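Local coordinates for glycosyltransferase Gtf1 (Streptococcus pneumoniae, PDB 4PQG), which has a GT-B glycosyltransferase fold with an added antiparallel beta-sheet domain, and holds uridine-5'-diphosphate in the model between its two Rossmann-like domains, at residues E26-A30 with N62-D66; K44-M50 with N68-Y74; P312-I316 with F414-M419. The contacts are given in a common frame with arbitrary orientation. Numbering follows the deposited sequence.

Contact 1. Residues E26-A30 with N62-D66; sequences EYAQA and NIGFD. With UDP (uridine-5'-diphosphate), chain C.
Within the N-terminal Rossmann-like domain of this GT-B fold, helix 24-38 meets the C-terminal end of helix 56-63. Residues 26-30 are regular helix (Ala30 N to Glu26 O, 3.0 Å). The other helix runs out; Gly64, first to leave helical angles (phi 103°, psi 8°), closes it in a Schellman motif before extended Phe65 and Asp66. Glu26 sends its carboxylate away to Ser23, Asn15 and Arg228, while its O lies 3.6 Å from Ile63 CD1. Tyr27 (chi1 m) starts out away, then swings its ring back so that Ile63 CG1 makes a CH-pi contact, 3.9 Å from the centroid and 25° off the normal. C1' of uridine-5'-diphosphate occupies the opposite face, so the ring is sandwiched between protein and ligand; its hydroxyl bonds His392. Gln29 packs CB on Phe65 CZ at 3.7 Å, with its amide held by Asp227 and Asn15. Ala30 marks the register, its CA 6.2 Å from that of Phe65. Its small side chain points across, CB 3.5 Å from Ile63 O and 4.1 Å from Ile63 CG1. No direct hydrogen bond joins the segments; one water donates to both Ala30 O (3.0 Å) and Gly64 O (3.1 Å).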
loop_
_atom_site.group_PDB
_atom_site.type_symbol
_atom_site.label_atom_id
_atom_site.label_comp_id
_atom_site.label_asym_id
_atom_site.label_seq_id
_atom_site.Cartn_x
_atom_site.Cartn_y
_atom_site.Cartn_z
ATOM N N GLU A 26 1.354 1.986 -1.720
ATOM C CA GLU A 26 2.261 1.994 -0.583
ATOM C C GLU A 26 3.653 1.479 -0.949
ATOM O O GLU A 26 4.674 2.011 -0.471
ATOM C CB GLU A 26 1.683 1.172 0.582
ATOM C CG GLU A 26 0.506 1.865 1.284
ATOM C CD GLU A 26 -0.745 1.892 0.427
ATOM O OE1 GLU A 26 -1.282 3.001 0.179
ATOM O OE2 GLU A 26 -1.169 0.805 -0.036
ATOM N N TYR A 27 3.705 0.449 -1.785
ATOM C CA TYR A 27 5.002 -0.051 -2.262
ATOM C C TYR A 27 5.724 0.983 -3.144
ATOM O O TYR A 27 6.955 1.132 -3.051
ATOM C CB TYR A 27 4.861 -1.421 -2.941
ATOM C CG TYR A 27 4.726 -2.509 -1.908
ATOM C CD1 TYR A 27 5.855 -3.073 -1.329
ATOM C CD2 TYR A 27 3.466 -2.930 -1.459
ATOM C CE1 TYR A 27 5.742 -4.046 -0.354
ATOM C CE2 TYR A 27 3.341 -3.908 -0.481
ATOM C CZ TYR A 27 4.488 -4.450 0.069
ATOM O OH TYR A 27 4.406 -5.408 1.025
ATOM N N ALA A 28 4.966 1.684 -3.987
ATOM C CA ALA A 28 5.518 2.785 -4.781
ATOM C C ALA A 28 6.162 3.848 -3.891
ATOM O O ALA A 28 7.213 4.414 -4.234
ATOM C CB ALA A 28 4.444 3.428 -5.647
ATOM N N GLN A 29 5.514 4.147 -2.771
ATOM C CA GLN A 29 6.067 5.097 -1.811
ATOM C C GLN A 29 7.367 4.557 -1.227
ATOM O O GLN A 29 8.326 5.306 -1.026
ATOM C CB GLN A 29 5.083 5.370 -0.677
ATOM C CG GLN A 29 3.898 6.256 -1.015
ATOM C CD GLN A 29 3.286 6.863 0.243
ATOM O OE1 GLN A 29 3.030 6.159 1.223
ATOM N NE2 GLN A 29 3.099 8.179 0.237
ATOM N N ALA A 30 7.392 3.259 -0.941
ATOM C CA ALA A 30 8.588 2.623 -0.432
ATOM C C ALA A 30 9.698 2.648 -1.487
ATOM O O ALA A 30 10.853 2.931 -1.155
ATOM C CB ALA A 30 8.305 1.206 0.033
ATOM N N ASN A 62 8.398 -2.793 8.030
ATOM C CA ASN A 62 8.097 -3.968 7.220
ATOM C C ASN A 62 8.265 -3.725 5.716
ATOM O O ASN A 62 8.783 -4.577 5.002
ATOM C CB ASN A 62 6.679 -4.482 7.516
ATOM C CG ASN A 62 6.343 -5.755 6.747
ATOM O OD1 ASN A 62 7.024 -6.782 6.886
ATOM N ND2 ASN A 62 5.277 -5.707 5.960
ATOM N N ILE A 63 7.835 -2.558 5.254
ATOM C CA ILE A 63 7.824 -2.216 3.841
ATOM C C ILE A 63 9.146 -1.534 3.457
ATOM O O ILE A 63 9.429 -1.293 2.282
ATOM C CB ILE A 63 6.574 -1.342 3.529
ATOM C CG1 ILE A 63 6.105 -1.502 2.095
ATOM C CG2 ILE A 63 6.798 0.120 3.857
ATOM C CD1 ILE A 63 4.823 -0.728 1.848
ATOM N N GLY A 64 9.957 -1.236 4.469
ATOM C CA GLY A 64 11.293 -0.756 4.249
ATOM C C GLY A 64 11.554 0.727 4.437
ATOM O O GLY A 64 12.654 1.174 4.120
ATOM N N PHE A 65 10.589 1.501 4.945
ATOM C CA PHE A 65 10.880 2.909 5.294
ATOM C C PHE A 65 11.834 2.937 6.505
ATOM O O PHE A 65 11.738 2.084 7.388
ATOM C CB PHE A 65 9.607 3.675 5.684
ATOM C CG PHE A 65 8.653 3.926 4.560
ATOM C CD1 PHE A 65 8.956 4.828 3.533
ATOM C CD2 PHE A 65 7.420 3.302 4.548
ATOM C CE1 PHE A 65 8.051 5.067 2.508
ATOM C CE2 PHE A 65 6.510 3.532 3.520
ATOM C CZ PHE A 65 6.820 4.418 2.505
ATOM N N ASP A 66 12.761 3.897 6.542
ATOM C CA ASP A 66 13.522 4.169 7.771
ATOM C C ASP A 66 12.611 4.928 8.716
ATOM O O ASP A 66 11.818 5.748 8.254
ATOM C CB ASP A 66 14.725 5.066 7.490
ATOM C CG ASP A 66 15.749 4.415 6.596
ATOM O OD1 ASP A 66 16.030 3.211 6.744
ATOM O OD2 ASP A 66 16.295 5.136 5.754
HETATM N N1 UDP C . 3.398 -7.565 -2.942
HETATM C C2 UDP C . 4.141 -8.179 -1.910
HETATM N N3 UDP C . 3.836 -9.415 -1.543
HETATM C C4 UDP C . 2.840 -10.113 -2.108
HETATM C C5 UDP C . 2.075 -9.540 -3.128
HETATM C C6 UDP C . 2.389 -8.238 -3.535
HETATM O O2 UDP C . 5.090 -7.580 -1.345
HETATM O O4 UDP C . 2.621 -11.277 -1.703
HETATM C "C1'" UDP C . 3.786 -6.208 -3.355
HETATM C "C2'" UDP C . 4.504 -6.293 -4.699
HETATM O "O2'" UDP C . 5.915 -6.567 -4.591
HETATM C "C3'" UDP C . 4.246 -4.948 -5.355
HETATM C "C4'" UDP C . 2.949 -4.469 -4.707
HETATM O "O4'" UDP C . 2.664 -5.365 -3.620
HETATM O "O3'" UDP C . 5.296 -4.024 -5.048
HETATM C "C5'" UDP C . 1.761 -4.500 -5.667
HETATM O "O5'" UDP C . 1.920 -3.454 -6.610
HETATM P PA UDP C . 1.227 -3.516 -8.056
HETATM O O1A UDP C . 1.565 -2.256 -8.806
HETATM O O2A UDP C . 1.612 -4.844 -8.663
HETATM O O3A UDP C . -0.354 -3.732 -7.815
HETATM P PB UDP C . -1.451 -2.807 -7.084
HETATM O O1B UDP C . -2.657 -2.896 -7.991
HETATM O O2B UDP C . -1.638 -3.439 -5.714
HETATM O O3B UDP C . -0.880 -1.402 -7.066
HETATM O O HOH W 1 12.449 2.158 1.222
#

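Contact 2. Residues K44-M50 with N68-Y74; sequences KFIFTDM and NQVIWLY
Two neighbouring strands of a parallel sheet meet here, the ends of a beta-alpha-beta crossover in which helix 56-63 links strand 42-47 to strand 70-72, the outermost strand on this side of the seven-stranded N-terminal sheet. Their axes approach to 4.6 Å at 23°, in the register Phe45-Val70, Ile46-Ile71 and Phe47-Trp72. Asn68 and Gln69 form a 3-10 turn: Asn68 O takes a bond from Lys44 NZ (3.1 Å), and Gln69 O receives Phe45 N (2.7 Å), while the Gln69 amide turns to Arg37, Asp66 and Ala33. Val70 shares its sheet face with Phe45, Phe47 and Trp72, the face packed against helix 24-38. Ile71 donates N to Phe45 O (2.9 Å) and accepts Phe47 N on its O (2.9 Å); on the other face, beside Phe212 of helix 205-215, its CB touches Ile46 CG1 at 3.8 Å. Trp72 (chi1 t, chi2 36°) reaches past the strand end, NE1 bonding Asp49 O at 2.8 Å. Leu73 N closes the strand pairing on Phe47 O (3.0 Å), and Leu73 CD2 lies 3.4 Å from Thr48 O. Tyr74 (chi1 m), whose hydroxyl bonds Glu192 and Lys205, offers its ring face to Met50: SD makes a Met-aromatic contact 4.4 Å from the ring centroid, and CE a CH-pi contact at 3.4 Å, 12° off the normal.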
loop_
_atom_site.group_PDB
_atom_site.type_symbol
_atom_site.label_atom_id
_atom_site.label_comp_id
_atom_site.label_asym_id
_atom_site.label_seq_id
_atom_site.Cartn_x
_atom_site.Cartn_y
_atom_site.Cartn_z
ATOM N N LYS A 44 9.923 12.785 3.946
ATOM C CA LYS A 44 8.981 12.319 4.965
ATOM C C LYS A 44 7.771 11.712 4.277
ATOM O O LYS A 44 7.255 12.276 3.313
ATOM C CB LYS A 44 8.526 13.467 5.877
ATOM C CG LYS A 44 9.669 14.218 6.553
ATOM C CD LYS A 44 10.359 13.386 7.619
ATOM C CE LYS A 44 11.351 14.268 8.385
ATOM N NZ LYS A 44 11.931 13.545 9.548
ATOM N N PHE A 45 7.351 10.557 4.781
ATOM C CA PHE A 45 6.143 9.899 4.316
ATOM C C PHE A 45 5.083 9.972 5.407
ATOM O O PHE A 45 5.210 9.386 6.479
ATOM C CB PHE A 45 6.452 8.478 3.841
ATOM C CG PHE A 45 7.369 8.455 2.645
ATOM C CD1 PHE A 45 6.855 8.325 1.364
ATOM C CD2 PHE A 45 8.741 8.620 2.801
ATOM C CE1 PHE A 45 7.693 8.331 0.246
ATOM C CE2 PHE A 45 9.586 8.642 1.699
ATOM C CZ PHE A 45 9.064 8.499 0.418
ATOM N N ILE A 46 4.068 10.772 5.122
ATOM C CA ILE A 46 3.020 11.125 6.077
ATOM C C ILE A 46 1.827 10.200 5.835
ATOM O O ILE A 46 1.370 10.071 4.705
ATOM C CB ILE A 46 2.579 12.592 5.858
ATOM C CG1 ILE A 46 3.761 13.553 6.107
ATOM C CG2 ILE A 46 1.360 12.937 6.725
ATOM C CD1 ILE A 46 3.654 14.858 5.348
ATOM N N PHE A 47 1.334 9.570 6.897
ATOM C CA PHE A 47 0.071 8.826 6.859
ATOM C C PHE A 47 -0.971 9.508 7.745
ATOM O O PHE A 47 -0.685 9.843 8.897
ATOM C CB PHE A 47 0.312 7.389 7.296
ATOM C CG PHE A 47 1.355 6.688 6.465
ATOM C CD1 PHE A 47 0.987 5.978 5.326
ATOM C CD2 PHE A 47 2.706 6.783 6.799
ATOM C CE1 PHE A 47 1.947 5.359 4.542
ATOM C CE2 PHE A 47 3.675 6.167 6.020
ATOM C CZ PHE A 47 3.292 5.441 4.902
ATOM N N THR A 48 -2.171 9.715 7.197
ATOM C CA THR A 48 -3.213 10.505 7.884
ATOM C C THR A 48 -4.304 9.687 8.570
ATOM O O THR A 48 -5.082 10.242 9.383
ATOM C CB THR A 48 -3.881 11.531 6.940
ATOM O OG1 THR A 48 -4.439 10.848 5.812
ATOM C CG2 THR A 48 -2.864 12.576 6.457
ATOM N N ASP A 49 -4.381 8.388 8.247
ATOM C CA ASP A 49 -5.348 7.488 8.874
ATOM C C ASP A 49 -5.023 7.237 10.331
ATOM O O ASP A 49 -3.862 7.201 10.730
ATOM C CB ASP A 49 -5.398 6.128 8.174
ATOM C CG ASP A 49 -6.177 6.152 6.869
ATOM O OD1 ASP A 49 -6.738 7.205 6.466
ATOM O OD2 ASP A 49 -6.218 5.087 6.237
ATOM N N MET A 50 -6.066 7.023 11.121
ATOM C CA MET A 50 -5.903 6.522 12.480
ATOM C C MET A 50 -5.523 5.026 12.406
ATOM O O MET A 50 -6.292 4.201 11.900
ATOM C CB MET A 50 -7.203 6.754 13.271
ATOM C CG MET A 50 -7.210 6.135 14.673
ATOM S SD MET A 50 -6.000 6.964 15.731
ATOM C CE MET A 50 -6.719 8.605 15.883
ATOM N N ASN A 68 13.117 7.446 10.541
ATOM C CA ASN A 68 13.198 8.900 10.412
ATOM C C ASN A 68 12.611 9.433 9.102
ATOM O O ASN A 68 12.602 10.627 8.876
ATOM C CB ASN A 68 14.628 9.406 10.646
ATOM C CG ASN A 68 15.597 8.939 9.577
ATOM O OD1 ASN A 68 15.222 8.704 8.417
ATOM N ND2 ASN A 68 16.861 8.806 9.960
ATOM N N GLN A 69 12.123 8.543 8.243
ATOM C CA GLN A 69 11.342 8.959 7.073
ATOM C C GLN A 69 9.820 8.962 7.340
ATOM O O GLN A 69 9.038 9.289 6.447
ATOM C CB GLN A 69 11.640 8.019 5.905
ATOM C CG GLN A 69 12.943 8.283 5.177
ATOM C CD GLN A 69 13.216 7.240 4.110
ATOM O OE1 GLN A 69 13.159 6.034 4.371
ATOM N NE2 GLN A 69 13.520 7.699 2.899
ATOM N N VAL A 70 9.395 8.596 8.550
ATOM C CA VAL A 70 7.969 8.356 8.800
ATOM C C VAL A 70 7.323 9.440 9.658
ATOM O O VAL A 70 7.822 9.748 10.739
ATOM C CB VAL A 70 7.738 6.969 9.437
ATOM C CG1 VAL A 70 6.272 6.778 9.833
ATOM C CG2 VAL A 70 8.184 5.883 8.468
ATOM N N ILE A 71 6.226 10.016 9.159
ATOM C CA ILE A 71 5.350 10.883 9.965
ATOM C C ILE A 71 3.943 10.278 10.038
ATOM O O ILE A 71 3.355 9.922 9.007
ATOM C CB ILE A 71 5.258 12.315 9.396
ATOM C CG1 ILE A 71 6.597 13.040 9.595
ATOM C CG2 ILE A 71 4.151 13.092 10.109
ATOM C CD1 ILE A 71 6.710 14.399 8.930
ATOM N N TRP A 72 3.436 10.115 11.255
ATOM C CA TRP A 72 2.057 9.721 11.475
ATOM C C TRP A 72 1.355 10.927 12.000
ATOM O O TRP A 72 1.799 11.531 12.984
ATOM C CB TRP A 72 1.955 8.534 12.439
ATOM C CG TRP A 72 0.526 8.092 12.726
ATOM C CD1 TRP A 72 -0.561 8.071 11.847
ATOM C CD2 TRP A 72 -0.012 7.605 13.999
ATOM N NE1 TRP A 72 -1.694 7.621 12.477
ATOM C CE2 TRP A 72 -1.433 7.319 13.765
ATOM C CE3 TRP A 72 0.518 7.395 15.265
ATOM C CZ2 TRP A 72 -2.258 6.834 14.765
ATOM C CZ3 TRP A 72 -0.326 6.897 16.262
ATOM C CH2 TRP A 72 -1.685 6.645 16.021
ATOM N N LEU A 73 0.292 11.337 11.307
ATOM C CA LEU A 73 -0.451 12.550 11.659
ATOM C C LEU A 73 -0.691 12.722 13.177
ATOM O O LEU A 73 -0.411 13.791 13.752
ATOM C CB LEU A 73 -1.781 12.596 10.886
ATOM C CG LEU A 73 -2.858 13.613 11.306
ATOM C CD1 LEU A 73 -2.414 15.051 11.026
ATOM C CD2 LEU A 73 -4.188 13.322 10.614
ATOM N N TYR A 74 -1.204 11.681 13.827
ATOM C CA TYR A 74 -1.678 11.804 15.220
ATOM C C TYR A 74 -0.524 11.881 16.238
ATOM O O TYR A 74 -0.649 12.478 17.297
ATOM C CB TYR A 74 -2.669 10.673 15.542
ATOM C CG TYR A 74 -3.924 10.774 14.696
ATOM C CD1 TYR A 74 -5.008 11.542 15.124
ATOM C CD2 TYR A 74 -4.011 10.123 13.447
ATOM C CE1 TYR A 74 -6.157 11.654 14.354
ATOM C CE2 TYR A 74 -5.149 10.224 12.664
ATOM C CZ TYR A 74 -6.210 11.006 13.119
ATOM O OH TYR A 74 -7.337 11.160 12.372
#

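Contact 3. Residues P312-I316 with F414-M419; sequences PVGSI and FGLTLM. With UDP (uridine-5'-diphosphate), chain C; NAG (2-acetamido-2-deoxy-beta-D-glucopyranose), chain D.
Met419 (chi1 t, chi2 t, chi3 p) lays its thioether against the backbone of the loop 312-316, with Met419 SD 3.3 Å from both Gly314 C and Ser315 N. That loop, without helix or strand, leaves the last strand of the N-terminal sheet, 308-310, and leads toward the C-terminal Rossmann-like domain. It passes over the start of helix 416-423, a GT-B element whose N terminus faces the phosphates. CA atoms pair as Val313-Phe414 (7.4 Å), Gly314-Leu416 (6.3 Å) and Ser315-Met419 (7.5 Å). A CB on Gly314 would clash with Leu416 CD2 and Met419 CE; its bare CA instead sits 3.6 Å from Leu416 CD2. Further along, Ile316 CG1 meets Met419 CG at 3.7 Å. At the other end Phe414 (chi1 t) points toward the loop, its CZ 3.9 Å from Pro312 CB and its CD2 3.5 Å from Val313 CG2, which also lies 3.9 Å from Leu416 CD2. Gly415, at phi 88° and psi 83°, is the N-cap, and its O takes Leu418 N at 2.9 Å. This turn aims successive amides at the two bound groups: Phe414 N to O3 (3.0 Å) and Gly415 N to O4 (2.9 Å) of 2-acetamido-2-deoxy-beta-D-glucopyranose, then Leu416 N to O1A (2.8 Å) and Thr417 N to O2A (3.2 Å) of uridine-5'-diphosphate. The segments join by apolar packing, with no hydrogen bond between them; the amides at the helix start, which have no preceding helical turn to bond to, are taken by the sugar and the alpha-phosphate.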
loop_
_atom_site.group_PDB
_atom_site.type_symbol
_atom_site.label_atom_id
_atom_site.label_comp_id
_atom_site.label_asym_id
_atom_site.label_seq_id
_atom_site.Cartn_x
_atom_site.Cartn_y
_atom_site.Cartn_z
ATOM N N PRO A 312 8.483 6.451 -13.571
ATOM C CA PRO A 312 8.046 5.126 -13.124
ATOM C C PRO A 312 8.024 5.071 -11.597
ATOM O O PRO A 312 8.954 5.567 -10.968
ATOM C CB PRO A 312 9.137 4.210 -13.657
ATOM C CG PRO A 312 9.603 4.888 -14.903
ATOM C CD PRO A 312 9.551 6.358 -14.595
ATOM N N VAL A 313 6.973 4.466 -11.031
ATOM C CA VAL A 313 6.805 4.324 -9.585
ATOM C C VAL A 313 7.745 3.274 -9.002
ATOM O O VAL A 313 7.908 3.174 -7.792
ATOM C CB VAL A 313 5.339 3.996 -9.172
ATOM C CG1 VAL A 313 4.422 5.186 -9.417
ATOM C CG2 VAL A 313 4.812 2.745 -9.868
ATOM N N GLY A 314 8.364 2.485 -9.864
ATOM C CA GLY A 314 9.318 1.486 -9.389
ATOM C C GLY A 314 10.531 1.437 -10.292
ATOM O O GLY A 314 10.495 1.921 -11.420
ATOM N N SER A 315 11.605 0.837 -9.791
ATOM C CA SER A 315 12.781 0.579 -10.610
ATOM C C SER A 315 13.458 -0.657 -10.033
ATOM O O SER A 315 13.149 -1.062 -8.915
ATOM C CB SER A 315 13.715 1.798 -10.615
ATOM O OG SER A 315 14.110 2.145 -9.295
ATOM N N ILE A 316 14.356 -1.270 -10.797
ATOM C CA ILE A 316 15.010 -2.505 -10.398
ATOM C C ILE A 316 16.470 -2.178 -10.058
ATOM O O ILE A 316 17.185 -1.607 -10.891
ATOM C CB ILE A 316 14.973 -3.525 -11.565
ATOM C CG1 ILE A 316 13.530 -3.897 -11.924
ATOM C CG2 ILE A 316 15.746 -4.786 -11.214
ATOM C CD1 ILE A 316 13.383 -4.490 -13.307
ATOM N N PHE A 414 0.788 0.803 -13.760
ATOM C CA PHE A 414 2.182 0.453 -13.955
ATOM C C PHE A 414 2.347 -1.027 -13.722
ATOM O O PHE A 414 2.703 -1.779 -14.646
ATOM C CB PHE A 414 3.082 1.218 -12.979
ATOM C CG PHE A 414 4.558 1.030 -13.244
ATOM C CD1 PHE A 414 5.147 1.560 -14.399
ATOM C CD2 PHE A 414 5.361 0.334 -12.345
ATOM C CE1 PHE A 414 6.506 1.414 -14.638
ATOM C CE2 PHE A 414 6.733 0.185 -12.579
ATOM C CZ PHE A 414 7.302 0.724 -13.728
ATOM N N GLY A 415 2.067 -1.447 -12.486
ATOM C CA GLY A 415 2.164 -2.853 -12.098
ATOM C C GLY A 415 3.539 -3.247 -11.611
ATOM O O GLY A 415 4.356 -3.815 -12.363
ATOM N N LEU A 416 3.800 -2.969 -10.341
ATOM C CA LEU A 416 5.092 -3.222 -9.761
ATOM C C LEU A 416 5.516 -4.694 -9.835
ATOM O O LEU A 416 6.691 -4.965 -10.049
ATOM C CB LEU A 416 5.132 -2.711 -8.313
ATOM C CG LEU A 416 5.197 -1.172 -8.176
ATOM C CD1 LEU A 416 4.929 -0.708 -6.740
ATOM C CD2 LEU A 416 6.492 -0.570 -8.716
ATOM N N THR A 417 4.582 -5.634 -9.653
ATOM C CA THR A 417 4.926 -7.068 -9.782
ATOM C C THR A 417 5.300 -7.477 -11.224
ATOM O O THR A 417 6.004 -8.472 -11.415
ATOM C CB THR A 417 3.825 -8.019 -9.288
ATOM O OG1 THR A 417 2.645 -7.842 -10.092
ATOM C CG2 THR A 417 3.528 -7.778 -7.790
ATOM N N LEU A 418 4.831 -6.721 -12.215
ATOM C CA LEU A 418 5.229 -6.970 -13.605
ATOM C C LEU A 418 6.703 -6.580 -13.814
ATOM O O LEU A 418 7.473 -7.323 -14.412
ATOM C CB LEU A 418 4.325 -6.211 -14.581
ATOM C CG LEU A 418 2.798 -6.318 -14.460
ATOM C CD1 LEU A 418 2.143 -5.442 -15.514
ATOM C CD2 LEU A 418 2.327 -7.765 -14.570
ATOM N N MET A 419 7.081 -5.424 -13.289
ATOM C CA MET A 419 8.480 -4.966 -13.294
ATOM C C MET A 419 9.372 -5.911 -12.495
ATOM O O MET A 419 10.447 -6.324 -12.946
ATOM C CB MET A 419 8.579 -3.549 -12.710
ATOM C CG MET A 419 10.000 -2.987 -12.697
ATOM S SD MET A 419 10.175 -1.575 -11.594
ATOM C CE MET A 419 10.097 -2.426 -10.015
HETATM N N1 UDP C . 3.398 -7.565 -2.942
HETATM C C2 UDP C . 4.141 -8.179 -1.910
HETATM N N3 UDP C . 3.836 -9.415 -1.543
HETATM C C4 UDP C . 2.840 -10.113 -2.108
HETATM C C5 UDP C . 2.075 -9.540 -3.128
HETATM C C6 UDP C . 2.389 -8.238 -3.535
HETATM O O2 UDP C . 5.090 -7.580 -1.345
HETATM O O4 UDP C . 2.621 -11.277 -1.703
HETATM C "C1'" UDP C . 3.786 -6.208 -3.355
HETATM C "C2'" UDP C . 4.504 -6.293 -4.699
HETATM O "O2'" UDP C . 5.915 -6.567 -4.591
HETATM C "C3'" UDP C . 4.246 -4.948 -5.355
HETATM C "C4'" UDP C . 2.949 -4.469 -4.707
HETATM O "O4'" UDP C . 2.664 -5.365 -3.620
HETATM O "O3'" UDP C . 5.296 -4.024 -5.048
HETATM C "C5'" UDP C . 1.761 -4.500 -5.667
HETATM O "O5'" UDP C . 1.920 -3.454 -6.610
HETATM P PA UDP C . 1.227 -3.516 -8.056
HETATM O O1A UDP C . 1.565 -2.256 -8.806
HETATM O O2A UDP C . 1.612 -4.844 -8.663
HETATM O O3A UDP C . -0.354 -3.732 -7.815
HETATM P PB UDP C . -1.451 -2.807 -7.084
HETATM O O1B UDP C . -2.657 -2.896 -7.991
HETATM O O2B UDP C . -1.638 -3.439 -5.714
HETATM O O3B UDP C . -0.880 -1.402 -7.066
HETATM C C1 NAG D . -1.589 0.897 -8.340
HETATM C C2 NAG D . -1.956 0.493 -9.761
HETATM C C3 NAG D . -0.627 -0.166 -10.150
HETATM C C4 NAG D . 0.580 0.740 -9.856
HETATM C C5 NAG D . 0.508 1.313 -8.414
HETATM C C6 NAG D . 1.702 2.164 -7.997
HETATM C C7 NAG D . -3.896 -0.584 -10.770
HETATM C C8 NAG D . -4.885 -1.706 -10.626
HETATM N N2 NAG D . -2.999 -0.505 -9.801
HETATM O O1 NAG D . -2.498 0.769 -7.284
HETATM O O3 NAG D . -0.627 -0.619 -11.493
HETATM O O4 NAG D . 1.750 -0.027 -10.002
HETATM O O5 NAG D . -0.732 2.019 -8.333
HETATM O O6 NAG D . 1.656 3.338 -8.775
HETATM O O7 NAG D . -3.954 0.199 -11.732
#

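From the N terminus, helix 24-38 opens contact 1 and strand 42-47 opens contact 2 before either closes. Contact 1 closes at 62-66 and contact 2 straight after at 68-74, so the two cross. They meet mainly where Phe45 packs on Gln29 and Phe65, tying helix, sheet edge and crossover into one side of the N-terminal domain. Contact 3 follows in series, far down the chain, its 97-residue loop bringing the helix start at 416 back to the interdomain linker. It stays clear of contact 2, about 10 Å at the nearest atoms, but touches contact 1 where Ala28 meets Val313 and Leu416; Tyr27 and that helix start border uridine-5'-diphosphate from different domains.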